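Adenosylmethionine-8-amino-7-oxononanoate aminotransferase (Methanocaldococcus jannaschii, PDB 6ZHK) is a pyridoxal-phosphate-dependent class-III aminotransferase that probably transfers the amino group of S-adenosylmethionine to 8-amino-7-oxononanoate in biotin synthesis. Local coordinates at residues A[107-112]-A[312-317]; A[265-270]-A[280-285]. All coordinates share one frame; numbering follows the deposited sequence.

Interaction 1: A[107-112]-A[312-317]; sequences DITPKH and ATLTTD. With MG (magnesium ion), chain C.
Thr109 and Leu314 meet tip to tip. Leu314 CD2 lies 3.5 Å from the hydroxyl OG1 of Thr109 and also packs on its methyl CG2. The second touch is His112 with Thr316. Methyl CG2 of Thr316 sits at the edge of the imidazole, in its plane, 3.8 Å from His112 CD2.

Polar contacts run through backbone and water. The CA-H of Thr316 points at His112 O, with CA to O at 3.4 Å and an angle of 152° at the hydrogen. A water donates to His112 O and accepts from Asp317 N, so it bridges the two segments. Next to CD2 in the ring, His112 NE2 hydrogen-bonds Pro294 O, which holds the imidazole.

The magnesium ion is bound on the 107-112 side. Thr109 OG1 is a long ligand, 2.6 Å from the magnesium ion. Pro110 O is closer, at 2.2 Å from the magnesium. A water, Val106 O and Leu113 O complete the site. With OG1 between the backbone N and the carbonyl carbon (chi1 44°), the Thr109 hydroxyl can meet the metal and also hydrogen-bond Leu105 O.

The contact joins the C-terminal end of helix 96-108 to strand 311-315 of the large mixed sheet of this class-III aminotransferase. That strand runs antiparallel to its neighbours 115-119 and 296-299. Helix 122-140 packs on Thr313 and Thr315, and Thr316 caps helix 317-321 through Ile319 N.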
loop_
_atom_site.group_PDB
_atom_site.type_symbol
_atom_site.label_atom_id
_atom_site.label_comp_id
_atom_site.label_asym_id
_atom_site.label_seq_id
_atom_site.Cartn_x
_atom_site.Cartn_y
_atom_site.Cartn_z
ATOM N N ASP A 107 1.629 14.570 -18.748
ATOM C CA ASP A 107 1.925 15.907 -19.292
ATOM C C ASP A 107 2.932 16.667 -18.431
ATOM O O ASP A 107 3.707 17.429 -18.982
ATOM C CB ASP A 107 0.654 16.742 -19.535
ATOM C CG ASP A 107 -0.168 16.234 -20.706
ATOM O OD1 ASP A 107 0.378 15.373 -21.517
ATOM O OD2 ASP A 107 -1.344 16.631 -20.785
ATOM N N ILE A 108 2.913 16.528 -17.097
ATOM C CA ILE A 108 3.872 17.316 -16.327
ATOM C C ILE A 108 5.205 16.616 -16.129
ATOM O O ILE A 108 6.111 17.230 -15.584
ATOM C CB ILE A 108 3.361 17.732 -14.948
ATOM C CG1 ILE A 108 2.946 16.500 -14.152
ATOM C CG2 ILE A 108 2.268 18.787 -15.050
ATOM C CD1 ILE A 108 2.575 16.869 -12.745
ATOM N N THR A 109 5.307 15.334 -16.483
ATOM C CA THR A 109 6.599 14.695 -16.270
ATOM C C THR A 109 7.369 14.711 -17.574
ATOM O O THR A 109 6.772 14.911 -18.637
ATOM C CB THR A 109 6.404 13.232 -15.858
ATOM O OG1 THR A 109 5.408 12.651 -16.701
ATOM C CG2 THR A 109 5.879 13.148 -14.442
ATOM N N PRO A 110 8.686 14.410 -17.547
ATOM C CA PRO A 110 9.450 14.261 -18.788
ATOM C C PRO A 110 8.693 13.497 -19.885
ATOM O O PRO A 110 7.818 12.630 -19.646
ATOM C CB PRO A 110 10.769 13.585 -18.348
ATOM C CG PRO A 110 10.948 14.138 -16.915
ATOM C CD PRO A 110 9.520 14.199 -16.359
ATOM N N LYS A 111 9.057 13.916 -21.114
ATOM C CA LYS A 111 8.259 13.517 -22.248
ATOM C C LYS A 111 8.380 12.038 -22.558
ATOM O O LYS A 111 7.499 11.542 -23.230
ATOM C CB LYS A 111 8.548 14.366 -23.494
ATOM C CG LYS A 111 7.608 15.573 -23.598
ATOM C CD LYS A 111 7.844 16.629 -22.517
ATOM C CE LYS A 111 6.666 16.847 -21.576
ATOM N NZ LYS A 111 7.057 17.298 -20.208
ATOM N N HIS A 112 9.453 11.364 -22.116
ATOM C CA HIS A 112 9.573 9.946 -22.435
ATOM C C HIS A 112 8.726 9.122 -21.460
ATOM O O HIS A 112 8.615 7.923 -21.662
ATOM C CB HIS A 112 11.018 9.438 -22.396
ATOM C CG HIS A 112 11.662 9.624 -21.063
ATOM N ND1 HIS A 112 12.054 10.864 -20.615
ATOM C CD2 HIS A 112 11.968 8.747 -20.080
ATOM C CE1 HIS A 112 12.553 10.758 -19.397
ATOM N NE2 HIS A 112 12.513 9.470 -19.040
ATOM N N ALA A 312 2.202 6.504 -7.777
ATOM C CA ALA A 312 2.183 6.152 -9.200
ATOM C C ALA A 312 3.559 5.685 -9.661
ATOM O O ALA A 312 4.602 6.162 -9.166
ATOM C CB ALA A 312 1.794 7.402 -9.984
ATOM N N THR A 313 3.568 4.737 -10.605
ATOM C CA THR A 313 4.812 4.351 -11.246
ATOM C C THR A 313 4.662 4.701 -12.727
ATOM O O THR A 313 3.778 4.200 -13.400
ATOM C CB THR A 313 4.997 2.823 -11.097
ATOM O OG1 THR A 313 4.904 2.505 -9.696
ATOM C CG2 THR A 313 6.313 2.352 -11.678
ATOM N N LEU A 314 5.493 5.608 -13.217
ATOM C CA LEU A 314 5.389 6.004 -14.604
ATOM C C LEU A 314 6.516 5.328 -15.411
ATOM O O LEU A 314 7.647 5.247 -14.938
ATOM C CB LEU A 314 5.571 7.539 -14.653
ATOM C CG LEU A 314 4.264 8.301 -14.556
ATOM C CD1 LEU A 314 3.620 8.192 -13.162
ATOM C CD2 LEU A 314 4.368 9.713 -15.126
ATOM N N THR A 315 6.221 4.911 -16.653
ATOM C CA THR A 315 7.202 4.223 -17.493
ATOM C C THR A 315 7.135 4.771 -18.936
ATOM O O THR A 315 6.229 5.554 -19.295
ATOM C CB THR A 315 6.982 2.696 -17.547
ATOM O OG1 THR A 315 5.875 2.457 -18.412
ATOM C CG2 THR A 315 6.564 2.086 -16.226
ATOM N N THR A 316 8.128 4.348 -19.712
ATOM C CA THR A 316 8.278 4.587 -21.136
ATOM C C THR A 316 7.335 3.653 -21.873
ATOM O O THR A 316 6.870 2.677 -21.289
ATOM C CB THR A 316 9.714 4.316 -21.582
ATOM O OG1 THR A 316 9.952 2.928 -21.296
ATOM C CG2 THR A 316 10.691 5.224 -20.864
ATOM N N ASP A 317 7.009 3.995 -23.124
ATOM C CA ASP A 317 6.216 3.057 -23.905
ATOM C C ASP A 317 7.016 1.776 -24.173
ATOM O O ASP A 317 6.415 0.708 -24.382
ATOM C CB ASP A 317 5.793 3.655 -25.254
ATOM C CG ASP A 317 4.638 4.647 -25.134
ATOM O OD1 ASP A 317 4.000 4.730 -24.065
ATOM O OD2 ASP A 317 4.383 5.296 -26.154
HETATM MG MG MG C . 5.638 12.558 -19.269
HETATM O O HOH W 1 5.103 12.867 -21.302
HETATM O O HOH W 2 8.041 6.444 -24.161
#

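Interaction 2: A[265-270]-A[280-285]; sequences FILDEV and MFFCDN
Glu269 holds the type I beta turn from Phe281 to Asp284 with both oxygens of its carboxylate. The turn lies in the loop that follows strand 265-268, a strand of the seven-stranded mixed sheet of this PLP-dependent aminotransferase. Glu269 OE1 accepts from Phe282 N at 2.6 Å. Glu269 OE2 accepts from Cys283 N at 2.8 Å. Both N-H groups come to the syn side of their oxygens, and the bonds are bent only moderately.

The Glu269 chain puts CG anti to the carbonyl carbon (chi1 -71°) and then bends at chi2. Its side chain crosses that of Phe282 at about a right angle. The carboxylate and ring planes are 72° apart. Phe282 CB packs against OE1, but CG is anti to the backbone N and the ring leads away from the segment, to reach Ile251 of helix 250-261. Thr272 OG1 also bonds OE1, so this buried oxygen has two partners. An alanine in place of Glu269 would probably leave the N-H groups of Phe282 and Cys283 without their acceptors and the turn freer to shift.

Leu267 adds the apolar part. Leu267 CD2 touches Cys283 CB at 3.8 Å and lies near the plane of the Phe282 ring, at its edge. The Phe281 ring turns away from the carboxylate to meet Phe274 edge-to-face.

Next to Glu269, Asp268 is predicted to bind the cofactor. Its OD2 bonds His156 ND1. Asp268 OD1 forms an Asx turn, accepting from Val270 N at 2.8 Å, nearly along the C-O axis.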
loop_
_atom_site.group_PDB
_atom_site.type_symbol
_atom_site.label_atom_id
_atom_site.label_comp_id
_atom_site.label_asym_id
_atom_site.label_seq_id
_atom_site.Cartn_x
_atom_site.Cartn_y
_atom_site.Cartn_z
ATOM N N PHE A 265 16.738 2.088 -15.615
ATOM C CA PHE A 265 17.052 2.963 -14.497
ATOM C C PHE A 265 15.734 3.402 -13.866
ATOM O O PHE A 265 14.870 3.965 -14.552
ATOM C CB PHE A 265 17.856 4.198 -14.959
ATOM C CG PHE A 265 18.208 5.173 -13.850
ATOM C CD1 PHE A 265 18.522 4.722 -12.566
ATOM C CD2 PHE A 265 18.239 6.542 -14.076
ATOM C CE1 PHE A 265 18.848 5.609 -11.547
ATOM C CE2 PHE A 265 18.545 7.445 -13.050
ATOM C CZ PHE A 265 18.858 6.971 -11.793
ATOM N N ILE A 266 15.555 3.086 -12.552
ATOM C CA ILE A 266 14.368 3.460 -11.824
ATOM C C ILE A 266 14.719 4.615 -10.918
ATOM O O ILE A 266 15.653 4.491 -10.148
ATOM C CB ILE A 266 13.904 2.252 -10.974
ATOM C CG1 ILE A 266 13.671 1.040 -11.891
ATOM C CG2 ILE A 266 12.685 2.702 -10.170
ATOM C CD1 ILE A 266 13.092 -0.183 -11.071
ATOM N N LEU A 267 13.973 5.721 -10.993
ATOM C CA LEU A 267 14.238 6.816 -10.062
ATOM C C LEU A 267 13.051 6.896 -9.111
ATOM O O LEU A 267 11.889 7.023 -9.519
ATOM C CB LEU A 267 14.420 8.131 -10.813
ATOM C CG LEU A 267 15.041 9.286 -10.028
ATOM C CD1 LEU A 267 16.502 8.967 -9.742
ATOM C CD2 LEU A 267 14.922 10.611 -10.833
ATOM N N ASP A 268 13.378 6.810 -7.798
ATOM C CA ASP A 268 12.349 6.889 -6.789
ATOM C C ASP A 268 12.205 8.351 -6.334
ATOM O O ASP A 268 13.004 8.819 -5.533
ATOM C CB ASP A 268 12.718 5.964 -5.622
ATOM C CG ASP A 268 11.761 6.094 -4.449
ATOM O OD1 ASP A 268 10.858 6.959 -4.521
ATOM O OD2 ASP A 268 11.896 5.261 -3.516
ATOM N N GLU A 269 11.181 9.051 -6.837
ATOM C CA GLU A 269 10.929 10.438 -6.417
ATOM C C GLU A 269 9.732 10.479 -5.461
ATOM O O GLU A 269 8.979 11.434 -5.417
ATOM C CB GLU A 269 10.753 11.311 -7.656
ATOM C CG GLU A 269 12.070 11.518 -8.412
ATOM C CD GLU A 269 12.207 12.923 -8.991
ATOM O OE1 GLU A 269 12.018 13.924 -8.211
ATOM O OE2 GLU A 269 12.460 13.035 -10.228
ATOM N N VAL A 270 9.565 9.423 -4.649
ATOM C CA VAL A 270 8.412 9.445 -3.769
ATOM C C VAL A 270 8.469 10.646 -2.809
ATOM O O VAL A 270 7.478 11.313 -2.607
ATOM C CB VAL A 270 8.227 8.103 -3.029
ATOM C CG1 VAL A 270 7.196 8.257 -1.917
ATOM C CG2 VAL A 270 7.790 7.017 -4.016
ATOM N N MET A 280 10.042 20.776 -9.871
ATOM C CA MET A 280 8.847 19.957 -9.787
ATOM C C MET A 280 9.218 18.478 -9.524
ATOM O O MET A 280 8.605 17.804 -8.666
ATOM C CB MET A 280 7.987 20.071 -11.042
ATOM C CG MET A 280 6.617 19.399 -10.846
ATOM S SD MET A 280 5.571 20.217 -9.525
ATOM C CE MET A 280 4.008 19.420 -9.908
ATOM N N PHE A 281 10.186 17.962 -10.300
ATOM C CA PHE A 281 10.745 16.617 -10.134
ATOM C C PHE A 281 12.240 16.746 -10.331
ATOM O O PHE A 281 12.676 17.572 -11.150
ATOM C CB PHE A 281 10.229 15.664 -11.223
ATOM C CG PHE A 281 8.730 15.562 -11.238
ATOM C CD1 PHE A 281 8.075 14.841 -10.246
ATOM C CD2 PHE A 281 7.978 16.221 -12.210
ATOM C CE1 PHE A 281 6.681 14.793 -10.237
ATOM C CE2 PHE A 281 6.584 16.153 -12.230
ATOM C CZ PHE A 281 5.933 15.445 -11.219
ATOM N N PHE A 282 13.005 15.963 -9.561
ATOM C CA PHE A 282 14.450 15.891 -9.796
ATOM C C PHE A 282 14.747 15.593 -11.259
ATOM O O PHE A 282 15.644 16.209 -11.857
ATOM C CB PHE A 282 15.169 14.931 -8.852
ATOM C CG PHE A 282 16.673 15.053 -8.949
ATOM C CD1 PHE A 282 17.350 16.082 -8.307
ATOM C CD2 PHE A 282 17.389 14.204 -9.780
ATOM C CE1 PHE A 282 18.740 16.193 -8.427
ATOM C CE2 PHE A 282 18.766 14.354 -9.956
ATOM C CZ PHE A 282 19.443 15.329 -9.249
ATOM N N CYS A 283 13.956 14.684 -11.846
ATOM C CA CYS A 283 14.200 14.283 -13.236
ATOM C C CYS A 283 13.827 15.353 -14.278
ATOM O O CYS A 283 14.073 15.120 -15.468
ATOM C CB CYS A 283 13.584 12.914 -13.520
ATOM S SG CYS A 283 11.789 12.942 -13.511
ATOM N N ASP A 284 13.315 16.539 -13.854
ATOM C CA ASP A 284 13.185 17.694 -14.729
ATOM C C ASP A 284 14.562 18.336 -14.920
ATOM O O ASP A 284 14.843 19.403 -14.400
ATOM C CB ASP A 284 12.310 18.819 -14.153
ATOM C CG ASP A 284 10.825 18.484 -14.153
ATOM O OD1 ASP A 284 10.412 17.575 -14.924
ATOM O OD2 ASP A 284 10.074 19.158 -13.409
ATOM N N ASN A 285 15.389 17.643 -15.652
ATOM C CA ASN A 285 16.816 17.882 -15.720
ATOM C C ASN A 285 17.104 17.744 -17.196
ATOM O O ASN A 285 16.669 16.768 -17.804
ATOM C CB ASN A 285 17.510 16.829 -14.844
ATOM C CG ASN A 285 19.008 16.770 -14.999
ATOM O OD1 ASN A 285 19.515 16.554 -16.090
ATOM N ND2 ASN A 285 19.709 16.859 -13.896
#

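From the N terminus, the chain leaves helix 96-108 through segment 107-112, which later takes part in interaction 1. It then supplies four of the seven strands of the large sheet before reaching strand 265-268. Interaction 2 closes a short loop of nine residues from 265-270 back to 280-285. The chain continues through helix 286-291 and strand 296-299 to strand 311-315, where interaction 1 closes a long loop of 199 residues. The short loop therefore nests within the long one. The two contacts also touch: Thr109 CG2 packs on Phe281 CE2, and Pro110 CG on Cys283 O. Together they tie two strands of one sheet, separated by strand 296-299, to the loops that flank it.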